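Local structure of alpha-fucosidase GH29 (Fusarium graminearum, 4PSR) at residues Y382-N387 and I405-N410; Y417-G422 and S482-L487. The protein hydrolyses alpha-L-fucosides and probably releases fucose linked alpha-1,6 to the reducing-end N-acetylglucosamine of glycoprotein sugar chains. All blocks are in the same frame, centred on the assembly; numbering follows the deposited sequence.

Contact 1: Y382-N387 and I405-N410; sequences YGEGPN and IRFTRN. With NAG (2-acetamido-2-deoxy-beta-D-glucopyranose), chain E.
R406 and Y382 meet because R406 sends CG beside its backbone N (chi1 -65°) and bends at chi2 (-64°), folding the chain back over 383-384, the outermost strand of the antiparallel C-terminal-domain sheet in this GH29 fucosidase. The CD1/CE1 edge of Y382 comes over one face of the R406 guanidinium, offset toward its rim, the planes 80° apart. R406 CD approaches the ring edge, 4.0 Å from Y382 CD1. D331 of helix 322-334 takes R406 NE in a salt bridge, tying this strand pair to the TIM barrel.

G383 and R406 form a non-hydrogen-bonded pair. Glycine suits the place, since a CB on G383 would run into I405 O and R406 CD. At the neighbouring hydrogen-bonded pair, E384 N donates to I405 O and I405 N to E384 O, both at 2.9 Å. F407 N closes the ladder on Y382 O at 2.9 Å.

On the opposite face, the E384 carboxylate reaches the F407 ring edge in its plane, OE2 3.4 Å from CZ, where aromatic C-H groups carry slight positive charge. This buried acid is satisfied by the K432 backbone N at OE1 and N433 ND2 at OE2.

Beyond the strand, N387 ND2 bonds D404 and, weakly, ring O5 of the N-acetylglucosamine of the protein's own N-linked glycan, while N387 O accepts R406 NH2 in the guanidinium plane at 3.0 Å. A water bridges N387 O and R406 NH1. NH1 also donates to I405 O at 3.0 Å, so this oxygen is gripped by R406 NH1 and E384 N, arriving from opposite faces of its plane.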
loop_
_atom_site.group_PDB
_atom_site.type_symbol
_atom_site.label_atom_id
_atom_site.label_comp_id
_atom_site.label_asym_id
_atom_site.label_seq_id
_atom_site.Cartn_x
_atom_site.Cartn_y
_atom_site.Cartn_z
ATOM N N TYR A 382 0.296 16.627 -5.622
ATOM C CA TYR A 382 -0.175 15.883 -4.433
ATOM C C TYR A 382 -0.352 16.755 -3.193
ATOM O O TYR A 382 -1.153 16.444 -2.322
ATOM C CB TYR A 382 0.707 14.679 -4.087
ATOM C CG TYR A 382 2.048 15.028 -3.566
ATOM C CD1 TYR A 382 2.245 15.298 -2.226
ATOM C CD2 TYR A 382 3.135 15.072 -4.425
ATOM C CE1 TYR A 382 3.518 15.633 -1.748
ATOM C CE2 TYR A 382 4.375 15.399 -3.976
ATOM C CZ TYR A 382 4.562 15.669 -2.657
ATOM O OH TYR A 382 5.828 15.987 -2.227
ATOM N N GLY A 383 0.422 17.830 -3.095
ATOM C CA GLY A 383 0.463 18.598 -1.859
ATOM C C GLY A 383 1.475 19.721 -1.902
ATOM O O GLY A 383 2.164 19.941 -2.912
ATOM N N GLU A 384 1.568 20.406 -0.768
ATOM C CA GLU A 384 2.510 21.509 -0.555
ATOM C C GLU A 384 2.994 21.526 0.882
ATOM O O GLU A 384 2.285 21.099 1.776
ATOM C CB GLU A 384 1.850 22.867 -0.814
ATOM C CG GLU A 384 1.142 22.990 -2.123
ATOM C CD GLU A 384 0.376 24.316 -2.304
ATOM O OE1 GLU A 384 0.459 25.227 -1.441
ATOM O OE2 GLU A 384 -0.302 24.423 -3.341
ATOM N N GLY A 385 4.182 22.081 1.091
ATOM C CA GLY A 385 4.679 22.314 2.440
ATOM C C GLY A 385 6.034 21.679 2.691
ATOM O O GLY A 385 6.564 20.979 1.843
ATOM N N PRO A 386 6.599 21.936 3.877
ATOM C CA PRO A 386 7.965 21.540 4.208
ATOM C C PRO A 386 8.121 20.088 4.637
ATOM O O PRO A 386 9.213 19.520 4.429
ATOM C CB PRO A 386 8.315 22.488 5.356
ATOM C CG PRO A 386 7.020 22.774 6.016
ATOM C CD PRO A 386 6.021 22.829 4.894
ATOM N N ASN A 387 7.078 19.484 5.205
ATOM C CA ASN A 387 7.184 18.116 5.723
ATOM C C ASN A 387 6.829 17.101 4.636
ATOM O O ASN A 387 5.684 17.029 4.180
ATOM C CB ASN A 387 6.331 17.962 6.970
ATOM C CG ASN A 387 6.805 18.879 8.106
ATOM O OD1 ASN A 387 7.944 18.755 8.568
ATOM N ND2 ASN A 387 5.954 19.791 8.547
ATOM N N ILE A 405 -0.222 20.855 3.288
ATOM C CA ILE A 405 -1.497 20.435 2.730
ATOM C C ILE A 405 -1.341 19.282 1.744
ATOM O O ILE A 405 -0.309 19.134 1.069
ATOM C CB ILE A 405 -2.277 21.596 2.060
ATOM C CG1 ILE A 405 -1.425 22.287 0.992
ATOM C CG2 ILE A 405 -2.751 22.588 3.122
ATOM C CD1 ILE A 405 -2.144 23.392 0.235
ATOM N N ARG A 406 -2.384 18.458 1.689
ATOM C CA ARG A 406 -2.485 17.349 0.730
ATOM C C ARG A 406 -3.803 17.498 -0.034
ATOM O O ARG A 406 -4.844 17.845 0.542
ATOM C CB ARG A 406 -2.427 15.994 1.429
ATOM C CG ARG A 406 -1.078 15.722 2.122
ATOM C CD ARG A 406 0.047 15.635 1.122
ATOM N NE ARG A 406 1.345 15.315 1.724
ATOM C CZ ARG A 406 2.189 16.208 2.216
ATOM N NH1 ARG A 406 1.910 17.501 2.225
ATOM N NH2 ARG A 406 3.345 15.798 2.721
ATOM N N PHE A 407 -3.764 17.242 -1.325
ATOM C CA PHE A 407 -4.917 17.434 -2.197
ATOM C C PHE A 407 -5.567 16.099 -2.569
ATOM O O PHE A 407 -4.871 15.093 -2.794
ATOM C CB PHE A 407 -4.465 18.094 -3.500
ATOM C CG PHE A 407 -3.854 19.461 -3.334
ATOM C CD1 PHE A 407 -4.628 20.543 -2.896
ATOM C CD2 PHE A 407 -2.540 19.673 -3.664
ATOM C CE1 PHE A 407 -4.060 21.807 -2.787
ATOM C CE2 PHE A 407 -1.965 20.944 -3.544
ATOM C CZ PHE A 407 -2.732 22.007 -3.114
ATOM N N THR A 408 -6.886 16.096 -2.707
ATOM C CA THR A 408 -7.604 15.008 -3.366
ATOM C C THR A 408 -8.754 15.677 -4.131
ATOM O O THR A 408 -9.069 16.847 -3.867
ATOM C CB THR A 408 -8.188 13.995 -2.369
ATOM O OG1 THR A 408 -8.936 14.702 -1.366
ATOM C CG2 THR A 408 -7.106 13.138 -1.698
ATOM N N ARG A 409 -9.371 14.982 -5.080
ATOM C CA ARG A 409 -10.469 15.597 -5.833
ATOM C C ARG A 409 -11.568 14.589 -6.103
ATOM O O ARG A 409 -11.359 13.384 -5.983
ATOM C CB ARG A 409 -9.967 16.306 -7.096
ATOM C CG ARG A 409 -9.066 15.506 -8.004
ATOM C CD ARG A 409 -9.873 14.781 -9.006
ATOM N NE ARG A 409 -9.091 13.916 -9.893
ATOM C CZ ARG A 409 -9.664 13.125 -10.790
ATOM N NH1 ARG A 409 -10.983 13.118 -10.891
ATOM N NH2 ARG A 409 -8.933 12.333 -11.564
ATOM N N ASN A 410 -12.766 15.071 -6.420
ATOM C CA ASN A 410 -13.874 14.144 -6.692
ATOM C C ASN A 410 -13.805 13.583 -8.114
ATOM O O ASN A 410 -13.062 14.066 -8.960
ATOM C CB ASN A 410 -15.235 14.782 -6.365
ATOM C CG ASN A 410 -15.606 15.925 -7.290
ATOM O OD1 ASN A 410 -14.833 16.356 -8.135
ATOM N ND2 ASN A 410 -16.828 16.446 -7.092
HETATM C C1 NAG E . 5.796 23.069 10.894
HETATM C C2 NAG E . 6.248 24.107 11.907
HETATM C C3 NAG E . 7.286 25.023 11.273
HETATM C C4 NAG E . 8.428 24.192 10.705
HETATM C C5 NAG E . 7.892 23.099 9.780
HETATM C C6 NAG E . 8.975 22.157 9.309
HETATM C C7 NAG E . 4.718 24.862 13.678
HETATM C C8 NAG E . 3.521 25.705 14.002
HETATM N N2 NAG E . 5.113 24.875 12.401
HETATM O O3 NAG E . 7.794 25.922 12.256
HETATM O O4 NAG E . 9.314 25.011 9.955
HETATM O O5 NAG E . 6.921 22.300 10.465
HETATM O O6 NAG E . 9.590 21.491 10.406
HETATM O O7 NAG E . 5.302 24.209 14.534
HETATM O O HOH W 1 4.123 19.029 2.982
#

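Contact 2: Y417-G422 and S482-L487; sequences YVTVLG and SLAYVL
V418 and L487 touch through their beta carbons, CB to CB at 4.2 Å, inside an antiparallel sheet where strands 415-420 and 485-491 lie side by side. On the same face V420 CG1 packs on Y485 CB at 3.8 Å. Beta-branched valine suits an extended chain, and leucine extends this apolar face toward V461 and L475. On the other face T419 meets V486. T419 turns OG1 beside its own backbone N (chi1 -63°), 3.6 Å from V486 CG2, leaving its methyl CG2 3.9 Å from A484 CB. A484 also touches F365 of helix 353-369, while L330 of helix 322-334 packs on T419.

Between these faces, V418 and L487 exchange two backbone hydrogen bonds, as do V420 and Y485, the V420 N to Y485 O bond measuring 2.8 Å. At the end of the ladder the chain before strand 485-491 turns back on itself. S482 N donates to Y485 OH (3.1 Å), which also bonds Q478, and S482 OG sits over one face of the Y485 ring while donating to A484 O at 2.8 Å. Backbone bonds thus fix the register inside an apolar setting, and polar side-chain groups work at the ends, in the 482-485 turn and where Y417 OH bonds E371.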
loop_
_atom_site.group_PDB
_atom_site.type_symbol
_atom_site.label_atom_id
_atom_site.label_comp_id
_atom_site.label_asym_id
_atom_site.label_seq_id
_atom_site.Cartn_x
_atom_site.Cartn_y
_atom_site.Cartn_z
ATOM N N TYR A 417 -10.429 18.947 -2.595
ATOM C CA TYR A 417 -10.283 18.883 -1.148
ATOM C C TYR A 417 -8.857 19.258 -0.789
ATOM O O TYR A 417 -7.900 18.699 -1.347
ATOM C CB TYR A 417 -10.612 17.482 -0.626
ATOM C CG TYR A 417 -12.042 17.076 -0.919
ATOM C CD1 TYR A 417 -13.086 17.543 -0.123
ATOM C CD2 TYR A 417 -12.354 16.289 -2.020
ATOM C CE1 TYR A 417 -14.380 17.216 -0.399
ATOM C CE2 TYR A 417 -13.671 15.979 -2.311
ATOM C CZ TYR A 417 -14.667 16.424 -1.491
ATOM O OH TYR A 417 -15.995 16.116 -1.791
ATOM N N VAL A 418 -8.730 20.233 0.091
ATOM C CA VAL A 418 -7.457 20.728 0.581
ATOM C C VAL A 418 -7.377 20.387 2.044
ATOM O O VAL A 418 -8.057 20.999 2.884
ATOM C CB VAL A 418 -7.345 22.239 0.416
ATOM C CG1 VAL A 418 -6.004 22.730 0.986
ATOM C CG2 VAL A 418 -7.513 22.621 -1.048
ATOM N N THR A 419 -6.566 19.390 2.360
ATOM C CA THR A 419 -6.489 18.884 3.714
ATOM C C THR A 419 -5.218 19.401 4.369
ATOM O O THR A 419 -4.125 19.161 3.880
ATOM C CB THR A 419 -6.555 17.319 3.771
ATOM O OG1 THR A 419 -7.815 16.860 3.256
ATOM C CG2 THR A 419 -6.444 16.832 5.184
ATOM N N VAL A 420 -5.380 20.147 5.461
ATOM C CA VAL A 420 -4.271 20.795 6.158
ATOM C C VAL A 420 -3.949 19.974 7.406
ATOM O O VAL A 420 -4.839 19.548 8.127
ATOM C CB VAL A 420 -4.564 22.306 6.472
ATOM C CG1 VAL A 420 -5.732 22.476 7.444
ATOM C CG2 VAL A 420 -3.319 23.037 6.970
ATOM N N LEU A 421 -2.654 19.726 7.643
ATOM C CA LEU A 421 -2.220 18.742 8.626
ATOM C C LEU A 421 -2.022 19.286 10.047
ATOM O O LEU A 421 -1.367 18.644 10.875
ATOM C CB LEU A 421 -0.962 18.040 8.103
ATOM C CG LEU A 421 -1.071 17.392 6.705
ATOM C CD1 LEU A 421 0.162 16.553 6.353
ATOM C CD2 LEU A 421 -2.327 16.512 6.543
ATOM N N GLY A 422 -2.664 20.426 10.328
ATOM C CA GLY A 422 -2.695 21.033 11.640
ATOM C C GLY A 422 -3.584 22.253 11.556
ATOM O O GLY A 422 -3.872 22.738 10.452
ATOM N N SER A 482 -9.234 17.815 15.593
ATOM C CA SER A 482 -8.956 16.643 14.777
ATOM C C SER A 482 -7.490 16.636 14.327
ATOM O O SER A 482 -6.768 17.632 14.434
ATOM C CB SER A 482 -9.916 16.556 13.584
ATOM O OG SER A 482 -9.950 17.737 12.838
ATOM N N LEU A 483 -7.083 15.496 13.788
ATOM C CA LEU A 483 -5.667 15.268 13.418
ATOM C C LEU A 483 -5.285 15.988 12.131
ATOM O O LEU A 483 -4.101 16.230 11.875
ATOM C CB LEU A 483 -5.391 13.781 13.283
ATOM C CG LEU A 483 -5.454 12.991 14.586
ATOM C CD1 LEU A 483 -5.463 11.500 14.279
ATOM C CD2 LEU A 483 -4.319 13.395 15.515
ATOM N N ALA A 484 -6.285 16.330 11.330
ATOM C CA ALA A 484 -6.137 17.179 10.164
ATOM C C ALA A 484 -7.504 17.841 9.928
ATOM O O ALA A 484 -8.506 17.421 10.519
ATOM C CB ALA A 484 -5.704 16.343 8.936
ATOM N N TYR A 485 -7.520 18.865 9.076
ATOM C CA TYR A 485 -8.724 19.655 8.798
ATOM C C TYR A 485 -8.899 19.745 7.297
ATOM O O TYR A 485 -7.924 19.775 6.562
ATOM C CB TYR A 485 -8.633 21.058 9.438
ATOM C CG TYR A 485 -8.513 20.971 10.942
ATOM C CD1 TYR A 485 -7.275 20.851 11.549
ATOM C CD2 TYR A 485 -9.633 20.978 11.764
ATOM C CE1 TYR A 485 -7.155 20.717 12.920
ATOM C CE2 TYR A 485 -9.508 20.846 13.154
ATOM C CZ TYR A 485 -8.274 20.748 13.718
ATOM O OH TYR A 485 -8.130 20.625 15.084
ATOM N N VAL A 486 -10.144 19.766 6.843
ATOM C CA VAL A 486 -10.429 19.685 5.422
ATOM C C VAL A 486 -11.224 20.866 4.897
ATOM O O VAL A 486 -12.339 21.138 5.368
ATOM C CB VAL A 486 -11.205 18.378 5.068
ATOM C CG1 VAL A 486 -11.419 18.250 3.571
ATOM C CG2 VAL A 486 -10.507 17.130 5.590
ATOM N N LEU A 487 -10.680 21.513 3.884
ATOM C CA LEU A 487 -11.399 22.516 3.092
ATOM C C LEU A 487 -11.926 21.879 1.811
ATOM O O LEU A 487 -11.254 21.055 1.176
ATOM C CB LEU A 487 -10.488 23.683 2.743
ATOM C CG LEU A 487 -10.038 24.555 3.916
ATOM C CD1 LEU A 487 -8.828 25.371 3.568
ATOM C CD2 LEU A 487 -11.183 25.482 4.374
#

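Both contacts belong to one six-stranded antiparallel sheet and share a boundary: strand 405-409 of contact 1 neighbours strand 415-420 of contact 2, with R406 N close to T419 O and T408 O close to Y417 N, probable hydrogen bonds. Contact 1 is at the sheet's outermost strand and is only partly buried. Its chemistry is more charged and polar, with an arginine, a buried carboxylate, water and a glycan at hand. Contact 2 is in the interior, buried, and rests largely on apolar packing beside regular backbone bonding. Helix 322-334 of the barrel backs both, through R406 and Y382 in contact 1 and T419 and L421 in contact 2.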